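PDB 6JIF: branched-chain-amino-acid aminotransferase from Pseudomonas sp. UW4, which catalyses the pyridoxal-5'-phosphate-dependent transfer of amino groups between branched-chain amino acids and 2-oxo acids. Local coordinates for residues Asn92-Asp97 against Lys339-Val344; Gly180-His185 against Val333-Tyr338; Lys277-Met282 against Gly347-Pro352. All coordinates share one frame; numbering follows the deposited sequence.

Interaction 1: Asn92-Asp97 against Lys339-Val344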
loop_
_atom_site.group_PDB
_atom_site.type_symbol
_atom_site.label_atom_id
_atom_site.label_comp_id
_atom_site.label_asym_id
_atom_site.label_seq_id
_atom_site.Cartn_x
_atom_site.Cartn_y
_atom_site.Cartn_z
ATOM N N ASN B 92 -4.402 -22.848 -23.659
ATOM C CA ASN B 92 -5.367 -21.755 -23.519
ATOM C C ASN B 92 -4.830 -20.740 -22.521
ATOM O O ASN B 92 -4.659 -21.057 -21.345
ATOM C CB ASN B 92 -6.729 -22.247 -22.999
ATOM C CG ASN B 92 -7.565 -22.877 -24.051
ATOM O OD1 ASN B 92 -7.156 -22.939 -25.180
ATOM N ND2 ASN B 92 -8.766 -23.334 -23.694
ATOM N N LEU B 93 -4.619 -19.504 -22.948
ATOM C CA LEU B 93 -4.373 -18.427 -21.999
ATOM C C LEU B 93 -5.703 -17.706 -21.767
ATOM O O LEU B 93 -6.277 -17.167 -22.710
ATOM C CB LEU B 93 -3.315 -17.499 -22.600
ATOM C CG LEU B 93 -2.866 -16.268 -21.860
ATOM C CD1 LEU B 93 -2.220 -16.758 -20.582
ATOM C CD2 LEU B 93 -1.855 -15.524 -22.722
ATOM N N PHE B 94 -6.163 -17.621 -20.512
ATOM C CA PHE B 94 -7.550 -17.217 -20.221
ATOM C C PHE B 94 -7.681 -15.699 -20.014
ATOM O O PHE B 94 -7.209 -15.168 -19.010
ATOM C CB PHE B 94 -8.060 -17.979 -18.983
ATOM C CG PHE B 94 -9.515 -17.717 -18.660
ATOM C CD1 PHE B 94 -10.537 -18.290 -19.420
ATOM C CD2 PHE B 94 -9.856 -16.870 -17.600
ATOM C CE1 PHE B 94 -11.878 -18.067 -19.131
ATOM C CE2 PHE B 94 -11.217 -16.617 -17.308
ATOM C CZ PHE B 94 -12.215 -17.219 -18.048
ATOM N N ARG B 95 -8.410 -15.014 -20.954
ATOM C CA ARG B 95 -8.834 -13.607 -20.854
ATOM C C ARG B 95 -7.703 -12.636 -20.508
ATOM O O ARG B 95 -7.898 -11.729 -19.687
ATOM C CB ARG B 95 -9.977 -13.485 -19.842
ATOM C CG ARG B 95 -11.174 -14.380 -20.264
ATOM C CD ARG B 95 -12.444 -13.882 -19.646
ATOM N NE ARG B 95 -13.029 -12.748 -20.349
ATOM C CZ ARG B 95 -14.138 -12.123 -19.953
ATOM N NH1 ARG B 95 -14.816 -12.532 -18.859
ATOM N NH2 ARG B 95 -14.631 -11.148 -20.702
ATOM N N PRO B 96 -6.527 -12.760 -21.119
ATOM C CA PRO B 96 -5.448 -11.838 -20.762
ATOM C C PRO B 96 -5.738 -10.381 -21.124
ATOM O O PRO B 96 -5.173 -9.474 -20.499
ATOM C CB PRO B 96 -4.259 -12.371 -21.562
ATOM C CG PRO B 96 -4.849 -13.039 -22.703
ATOM C CD PRO B 96 -6.117 -13.701 -22.190
ATOM N N ASP B 97 -6.591 -10.147 -22.120
ATOM C CA ASP B 97 -7.022 -8.793 -22.426
ATOM C C ASP B 97 -7.669 -8.135 -21.215
ATOM O O ASP B 97 -7.504 -6.936 -20.990
ATOM C CB ASP B 97 -7.965 -8.814 -23.623
ATOM C CG ASP B 97 -9.307 -9.508 -23.336
ATOM O OD1 ASP B 97 -9.272 -10.683 -22.853
ATOM O OD2 ASP B 97 -10.375 -8.919 -23.701
ATOM N N LYS B 339 -18.172 -26.102 -12.823
ATOM C CA LYS B 339 -18.045 -26.984 -13.992
ATOM C C LYS B 339 -17.954 -26.154 -15.268
ATOM O O LYS B 339 -17.098 -26.395 -16.124
ATOM C CB LYS B 339 -19.225 -27.930 -14.063
ATOM C CG LYS B 339 -19.113 -28.885 -15.296
ATOM C CD LYS B 339 -20.103 -30.055 -15.262
ATOM C CE LYS B 339 -21.448 -29.683 -15.868
ATOM N NZ LYS B 339 -22.614 -29.962 -14.921
ATOM N N GLU B 340 -18.830 -25.156 -15.392
ATOM C CA GLU B 340 -18.872 -24.354 -16.614
ATOM C C GLU B 340 -17.577 -23.560 -16.791
ATOM O O GLU B 340 -16.970 -23.533 -17.892
ATOM C CB GLU B 340 -20.092 -23.427 -16.570
ATOM C CG GLU B 340 -20.296 -22.600 -17.848
ATOM C CD GLU B 340 -20.758 -23.443 -19.074
ATOM O OE1 GLU B 340 -21.136 -24.639 -18.931
ATOM O OE2 GLU B 340 -20.826 -22.877 -20.219
ATOM N N LEU B 341 -17.124 -22.927 -15.715
ATOM C CA LEU B 341 -15.970 -22.047 -15.802
ATOM C C LEU B 341 -14.694 -22.842 -16.055
ATOM O O LEU B 341 -13.901 -22.492 -16.937
ATOM C CB LEU B 341 -15.850 -21.206 -14.527
ATOM C CG LEU B 341 -14.586 -20.313 -14.643
ATOM C CD1 LEU B 341 -14.599 -19.419 -15.949
ATOM C CD2 LEU B 341 -14.428 -19.422 -13.412
ATOM N N THR B 342 -14.477 -23.919 -15.305
ATOM C CA THR B 342 -13.296 -24.753 -15.570
ATOM C C THR B 342 -13.356 -25.426 -16.942
ATOM O O THR B 342 -12.312 -25.621 -17.576
ATOM C CB THR B 342 -13.130 -25.795 -14.453
ATOM O OG1 THR B 342 -14.262 -26.713 -14.436
ATOM C CG2 THR B 342 -13.037 -25.052 -13.105
ATOM N N GLY B 343 -14.557 -25.777 -17.421
ATOM C CA GLY B 343 -14.662 -26.348 -18.757
ATOM C C GLY B 343 -14.250 -25.359 -19.837
ATOM O O GLY B 343 -13.567 -25.734 -20.799
ATOM N N VAL B 344 -14.653 -24.095 -19.693
ATOM C CA VAL B 344 -14.230 -23.099 -20.670
ATOM C C VAL B 344 -12.726 -22.857 -20.575
ATOM O O VAL B 344 -12.015 -22.866 -21.599
ATOM C CB VAL B 344 -15.050 -21.821 -20.494
ATOM C CG1 VAL B 344 -14.381 -20.654 -21.261
ATOM C CG2 VAL B 344 -16.508 -22.097 -20.939
#
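Phe94, Leu341 and Val344 form a buried apolar contact at the junction between two parts of a class IV (fold type IV) aminotransferase: the antiparallel sheet that holds strand 91-94, and helix 332-346 close to the C-terminus. Strand 92-94 and helix 339-344 approach to 11.2 Å between their axes, running at 129° to one another, a gap bridged mainly by side chains. Phe94 does most of this. Its CG lies anti to the backbone N (chi1 -176°), which sends the ring from the strand toward the helix, its far end first. There CZ meets CD1 of Leu341 at 3.9 Å, the two side chains crossing at about a right angle. Val344, one helical turn further on, comes to the rim of the same ring: its CG1 lies close to the ring plane, 4.2 Å from CE1 of Phe94. One face of the ring is covered by the next residue, Arg95, whose CG stands 3.6 Å above the ring plane of Phe94 and over its centre. Ser271 of helix 267-278 and Ile356 of the last strand also touch Phe94, and the side chain lies about 8 Å from the bound pyridoxal phosphate, so this packing belongs to the surroundings of the cofactor site. At the polar margin Asn92 is held by both ends of its amide, OD1 accepting from NZ of Lys358 and ND2 donating to the backbone O of Gln345. The same ND2 of Asn92 passes the carbonyl O of Val344 at 3.9 Å without bonding to it.

Interaction 2: Gly180-His185 against Val333-Tyr338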
loop_
_atom_site.group_PDB
_atom_site.type_symbol
_atom_site.label_atom_id
_atom_site.label_comp_id
_atom_site.label_asym_id
_atom_site.label_seq_id
_atom_site.Cartn_x
_atom_site.Cartn_y
_atom_site.Cartn_z
ATOM N N GLY B 180 -8.034 -31.602 -2.223
ATOM C CA GLY B 180 -9.262 -32.319 -1.927
ATOM C C GLY B 180 -10.426 -31.978 -2.840
ATOM O O GLY B 180 -11.468 -32.657 -2.788
ATOM N N GLY B 181 -10.264 -30.967 -3.687
ATOM C CA GLY B 181 -11.292 -30.487 -4.584
ATOM C C GLY B 181 -12.157 -29.411 -3.963
ATOM O O GLY B 181 -11.708 -28.687 -3.068
ATOM N N LEU B 182 -13.419 -29.356 -4.398
ATOM C CA LEU B 182 -14.377 -28.338 -3.979
ATOM C C LEU B 182 -15.013 -28.788 -2.687
ATOM O O LEU B 182 -15.676 -29.837 -2.649
ATOM C CB LEU B 182 -15.473 -28.173 -5.013
ATOM C CG LEU B 182 -15.518 -27.193 -6.141
ATOM C CD1 LEU B 182 -16.954 -27.318 -6.609
ATOM C CD2 LEU B 182 -15.158 -25.780 -5.784
ATOM N N THR B 183 -14.835 -27.983 -1.651
ATOM C CA THR B 183 -15.362 -28.308 -0.345
ATOM C C THR B 183 -15.720 -26.996 0.301
ATOM O O THR B 183 -15.175 -25.957 -0.103
ATOM C CB THR B 183 -14.334 -29.048 0.523
ATOM O OG1 THR B 183 -15.017 -29.625 1.626
ATOM C CG2 THR B 183 -13.264 -28.051 1.027
ATOM N N PRO B 184 -16.672 -26.975 1.231
ATOM C CA PRO B 184 -16.976 -25.703 1.916
ATOM C C PRO B 184 -15.924 -25.288 2.934
ATOM O O PRO B 184 -15.369 -26.105 3.668
ATOM C CB PRO B 184 -18.293 -25.985 2.653
ATOM C CG PRO B 184 -18.812 -27.310 2.081
ATOM C CD PRO B 184 -17.619 -28.056 1.573
ATOM N N HIS B 185 -15.745 -23.974 3.058
ATOM C CA HIS B 185 -14.818 -23.381 4.010
ATOM C C HIS B 185 -15.575 -22.332 4.774
ATOM O O HIS B 185 -16.501 -21.731 4.225
ATOM C CB HIS B 185 -13.647 -22.669 3.307
ATOM C CG HIS B 185 -12.942 -23.550 2.362
ATOM N ND1 HIS B 185 -11.796 -24.227 2.696
ATOM C CD2 HIS B 185 -13.290 -23.977 1.130
ATOM C CE1 HIS B 185 -11.445 -25.012 1.699
ATOM N NE2 HIS B 185 -12.335 -24.878 0.733
ATOM N N VAL B 333 -25.711 -25.387 -7.418
ATOM C CA VAL B 333 -25.516 -24.261 -8.321
ATOM C C VAL B 333 -24.040 -23.929 -8.403
ATOM O O VAL B 333 -23.516 -23.662 -9.486
ATOM C CB VAL B 333 -26.345 -23.039 -7.895
ATOM C CG1 VAL B 333 -26.028 -21.848 -8.875
ATOM C CG2 VAL B 333 -27.818 -23.397 -7.895
ATOM N N THR B 334 -23.357 -23.897 -7.247
ATOM C CA THR B 334 -21.921 -23.662 -7.220
ATOM C C THR B 334 -21.190 -24.710 -8.028
ATOM O O THR B 334 -20.262 -24.388 -8.781
ATOM C CB THR B 334 -21.414 -23.648 -5.758
ATOM O OG1 THR B 334 -22.006 -22.544 -5.055
ATOM C CG2 THR B 334 -19.880 -23.497 -5.691
ATOM N N GLN B 335 -21.629 -25.970 -7.924
ATOM C CA GLN B 335 -20.964 -27.011 -8.675
ATOM C C GLN B 335 -21.122 -26.746 -10.164
ATOM O O GLN B 335 -20.162 -26.860 -10.915
ATOM C CB GLN B 335 -21.510 -28.395 -8.301
ATOM C CG GLN B 335 -21.026 -28.768 -6.911
ATOM C CD GLN B 335 -21.179 -30.228 -6.555
ATOM O OE1 GLN B 335 -22.194 -30.646 -5.985
ATOM N NE2 GLN B 335 -20.163 -31.013 -6.876
ATOM N N LYS B 336 -22.327 -26.321 -10.584
ATOM C CA LYS B 336 -22.594 -26.076 -12.002
ATOM C C LYS B 336 -21.758 -24.908 -12.527
ATOM O O LYS B 336 -21.189 -24.994 -13.627
ATOM C CB LYS B 336 -24.097 -25.836 -12.190
ATOM C CG LYS B 336 -24.539 -25.567 -13.630
ATOM C CD LYS B 336 -26.083 -25.409 -13.744
ATOM C CE LYS B 336 -26.616 -24.207 -12.914
ATOM N NZ LYS B 336 -28.107 -23.992 -13.071
ATOM N N LEU B 337 -21.650 -23.831 -11.747
ATOM C CA LEU B 337 -20.790 -22.703 -12.112
ATOM C C LEU B 337 -19.330 -23.130 -12.213
ATOM O O LEU B 337 -18.607 -22.723 -13.112
ATOM C CB LEU B 337 -20.927 -21.585 -11.075
ATOM C CG LEU B 337 -22.245 -20.814 -11.095
ATOM C CD1 LEU B 337 -22.432 -20.032 -9.784
ATOM C CD2 LEU B 337 -22.273 -19.844 -12.267
ATOM N N TYR B 338 -18.853 -23.881 -11.238
ATOM C CA TYR B 338 -17.471 -24.332 -11.302
ATOM C C TYR B 338 -17.233 -25.215 -12.535
ATOM O O TYR B 338 -16.210 -25.082 -13.226
ATOM C CB TYR B 338 -17.165 -25.100 -10.033
ATOM C CG TYR B 338 -15.787 -25.646 -9.983
ATOM C CD1 TYR B 338 -14.744 -24.843 -9.569
ATOM C CD2 TYR B 338 -15.535 -26.985 -10.317
ATOM C CE1 TYR B 338 -13.478 -25.337 -9.491
ATOM C CE2 TYR B 338 -14.245 -27.499 -10.252
ATOM C CZ TYR B 338 -13.224 -26.669 -9.830
ATOM O OH TYR B 338 -11.932 -27.146 -9.772
#
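Leu182 leaves its loop with chi1 at -93°, well away from a staggered position, while Tyr338 sets CG anti to its own backbone N (chi1 179°); together these torsions bring the isobutyl group over one face of the phenol ring. The geometry is that of a CH-pi contact: CG of Leu182 stands 4.0 Å from the centroid of the Tyr338 ring, only 5° off the ring normal. Both methyls lie over that same face. CD1 of Leu182 lies over the root of the aromatic side chain, 3.9 Å from CG of Tyr338, and CD2 reaches CD1 of Tyr338 at 3.9 Å. In the class IV aminotransferase fold this packs the connection between strands 164-174 and 185-189 against helix 332-346 at the protein surface. Gln335, a turn earlier on the helix, borders the patch, its CG being 4.3 Å from CD1 of Leu182, and Pro311 of strand 308-317 touches the leucine as well. With an alanine in place of Leu182 both methyls and CG are gone, which is likely to leave that face of Tyr338 without its apolar cover from the loop. Next to the patch, Thr334 is tied by OG1 to the carboxylate of Glu299, and the helix stays regular here, the backbone N of Tyr338 donating to the carbonyl O of Thr334 at 2.9 Å.

Interaction 3: Lys277-Met282 against Gly347-Pro352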
loop_
_atom_site.group_PDB
_atom_site.type_symbol
_atom_site.label_atom_id
_atom_site.label_comp_id
_atom_site.label_asym_id
_atom_site.label_seq_id
_atom_site.Cartn_x
_atom_site.Cartn_y
_atom_site.Cartn_z
ATOM N N LYS B 277 -25.281 -15.513 -17.266
ATOM C CA LYS B 277 -26.292 -14.874 -18.105
ATOM C C LYS B 277 -26.432 -15.548 -19.455
ATOM O O LYS B 277 -27.552 -15.702 -19.957
ATOM C CB LYS B 277 -25.958 -13.407 -18.319
ATOM C CG LYS B 277 -26.259 -12.522 -17.141
ATOM C CD LYS B 277 -26.040 -11.033 -17.618
ATOM C CE LYS B 277 -25.677 -10.071 -16.471
ATOM N NZ LYS B 277 -25.128 -8.775 -17.009
ATOM N N THR B 278 -25.314 -15.862 -20.110
ATOM C CA THR B 278 -25.371 -16.274 -21.503
ATOM C C THR B 278 -25.260 -17.783 -21.709
ATOM O O THR B 278 -25.482 -18.250 -22.836
ATOM C CB THR B 278 -24.281 -15.575 -22.318
ATOM O OG1 THR B 278 -23.008 -16.078 -21.906
ATOM C CG2 THR B 278 -24.320 -14.081 -22.006
ATOM N N ARG B 279 -24.844 -18.545 -20.702
ATOM C CA ARG B 279 -24.728 -19.987 -20.886
ATOM C C ARG B 279 -25.564 -20.817 -19.920
ATOM O O ARG B 279 -25.899 -21.972 -20.244
ATOM C CB ARG B 279 -23.238 -20.420 -20.823
ATOM C CG ARG B 279 -22.395 -19.934 -22.038
ATOM C CD ARG B 279 -22.796 -20.637 -23.302
ATOM N NE ARG B 279 -21.863 -20.243 -24.368
ATOM C CZ ARG B 279 -20.688 -20.832 -24.587
ATOM N NH1 ARG B 279 -20.315 -21.852 -23.849
ATOM N NH2 ARG B 279 -19.887 -20.393 -25.572
ATOM N N LEU B 280 -25.845 -20.315 -18.711
ATOM C CA LEU B 280 -26.537 -21.114 -17.700
ATOM C C LEU B 280 -27.982 -20.703 -17.466
ATOM O O LEU B 280 -28.624 -21.275 -16.586
ATOM C CB LEU B 280 -25.783 -21.027 -16.364
ATOM C CG LEU B 280 -24.358 -21.519 -16.572
ATOM C CD1 LEU B 280 -23.462 -21.174 -15.433
ATOM C CD2 LEU B 280 -24.435 -23.059 -16.796
ATOM N N GLY B 281 -28.483 -19.703 -18.190
ATOM C CA GLY B 281 -29.852 -19.243 -18.063
ATOM C C GLY B 281 -30.166 -18.632 -16.719
ATOM O O GLY B 281 -31.303 -18.730 -16.256
ATOM N N MET B 282 -29.186 -17.982 -16.089
ATOM C CA MET B 282 -29.366 -17.400 -14.757
ATOM C C MET B 282 -29.505 -15.872 -14.784
ATOM O O MET B 282 -28.984 -15.191 -15.676
ATOM C CB MET B 282 -28.203 -17.776 -13.836
ATOM C CG MET B 282 -28.113 -19.274 -13.587
ATOM S SD MET B 282 -26.603 -19.631 -12.652
ATOM C CE MET B 282 -27.093 -18.966 -11.081
ATOM N N GLY B 347 -10.842 -25.809 -22.323
ATOM C CA GLY B 347 -11.202 -26.248 -23.683
ATOM C C GLY B 347 -12.156 -27.419 -23.784
ATOM O O GLY B 347 -12.408 -27.901 -24.924
ATOM N N ASP B 348 -12.698 -27.901 -22.665
ATOM C CA ASP B 348 -13.729 -28.939 -22.709
ATOM C C ASP B 348 -15.104 -28.398 -23.074
ATOM O O ASP B 348 -15.972 -29.154 -23.543
ATOM C CB ASP B 348 -13.763 -29.651 -21.363
ATOM C CG ASP B 348 -12.551 -30.508 -21.183
ATOM O OD1 ASP B 348 -11.936 -30.861 -22.225
ATOM O OD2 ASP B 348 -12.209 -30.828 -20.036
ATOM N N ILE B 349 -15.312 -27.102 -22.895
ATOM C CA ILE B 349 -16.556 -26.412 -23.243
ATOM C C ILE B 349 -16.138 -25.229 -24.105
ATOM O O ILE B 349 -15.227 -24.484 -23.733
ATOM C CB ILE B 349 -17.320 -25.908 -21.997
ATOM C CG1 ILE B 349 -17.821 -27.069 -21.119
ATOM C CG2 ILE B 349 -18.521 -24.961 -22.392
ATOM C CD1 ILE B 349 -18.317 -26.622 -19.690
ATOM N N GLU B 350 -16.802 -25.060 -25.243
ATOM C CA GLU B 350 -16.423 -23.995 -26.143
ATOM C C GLU B 350 -16.598 -22.659 -25.457
ATOM O O GLU B 350 -17.655 -22.381 -24.877
ATOM C CB GLU B 350 -17.237 -24.070 -27.435
ATOM C CG GLU B 350 -16.854 -22.996 -28.444
ATOM C CD GLU B 350 -17.693 -23.032 -29.714
ATOM O OE1 GLU B 350 -18.545 -23.923 -29.882
ATOM O OE2 GLU B 350 -17.427 -22.186 -30.593
ATOM N N ALA B 351 -15.567 -21.778 -25.588
ATOM C CA ALA B 351 -15.582 -20.526 -24.850
ATOM C C ALA B 351 -16.400 -19.450 -25.549
ATOM O O ALA B 351 -16.577 -19.472 -26.777
ATOM C CB ALA B 351 -14.164 -19.972 -24.667
ATOM N N PRO B 352 -16.877 -18.471 -24.787
ATOM C CA PRO B 352 -17.414 -17.258 -25.398
ATOM C C PRO B 352 -16.378 -16.570 -26.261
ATOM O O PRO B 352 -15.169 -16.735 -26.089
ATOM C CB PRO B 352 -17.754 -16.374 -24.188
ATOM C CG PRO B 352 -18.006 -17.361 -23.051
ATOM C CD PRO B 352 -16.976 -18.436 -23.311
#
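Arg279, the first residue to leave helical angles after helix 267-278, faces the extended run Ile349-Glu350-Ala351-Pro352, which follows the end of helix 332-346. That second helix finishes in a Schellman motif, with Gly347 at positive phi and two bonds back into the last turn. The contact thus joins the chain leaving two helices of the class IV aminotransferase fold, at the protein surface. Beyond the Schellman turn the chain is tied back to its helix by a backbone bond between Ile349 and Gly343, and the next carbonyl, that of Glu350, points at the arginine.

One guanidinium group makes the bridge. The Arg279 side chain bends at chi2 (-69°) and presents its end, with NH1 and NH2 both donating to the single backbone O of Glu350. The two bonds differ. NH1 of Arg279 is 2.9 Å from O of Glu350, with an N-H...O angle of 152°. This donor sits almost in line with the C=O bond. NH2 of Arg279, at 3.1 Å from the same O of Glu350, comes from above the carbonyl plane. The acceptor stays in the guanidinium plane for both, so the pair probably limits how the flat group can turn about its last bonds. It is the main-chain oxygen, not the Glu350 carboxylate, that is gripped; a long, weak ion pair links NH1 to Glu340 on helix 332-346. Apolar atoms frame the group. Pro352, which also packs on Leu275 of helix 267-278, brings its CD to 4.2 Å from NH2 of Arg279. At the guanidinium edge, near its plane, the CG2 methyl of Ile349 lies 3.9 Å from NH1 of Arg279.

How the interactions relate
Helix 332-346 is the common element: interaction 2 uses its earlier turns, interaction 1 the turns directly following, and interaction 3 the loop beyond its C-terminal end. The centres of interactions 1 and 3 are about 10 Å apart, and each lies about 17 Å from that of interaction 2. Interactions 1 and 3 touch through Val344 on Ala351; Leu337 packs on Leu280 between interactions 2 and 3. The partners come in the order 92-97, 180-185 and 277-282 before the helix: the first two meet the helix itself and the third meets the loop after it, so that interaction 3 alternates along the chain with both others. Together they run from the buried side near the cofactor to the surface.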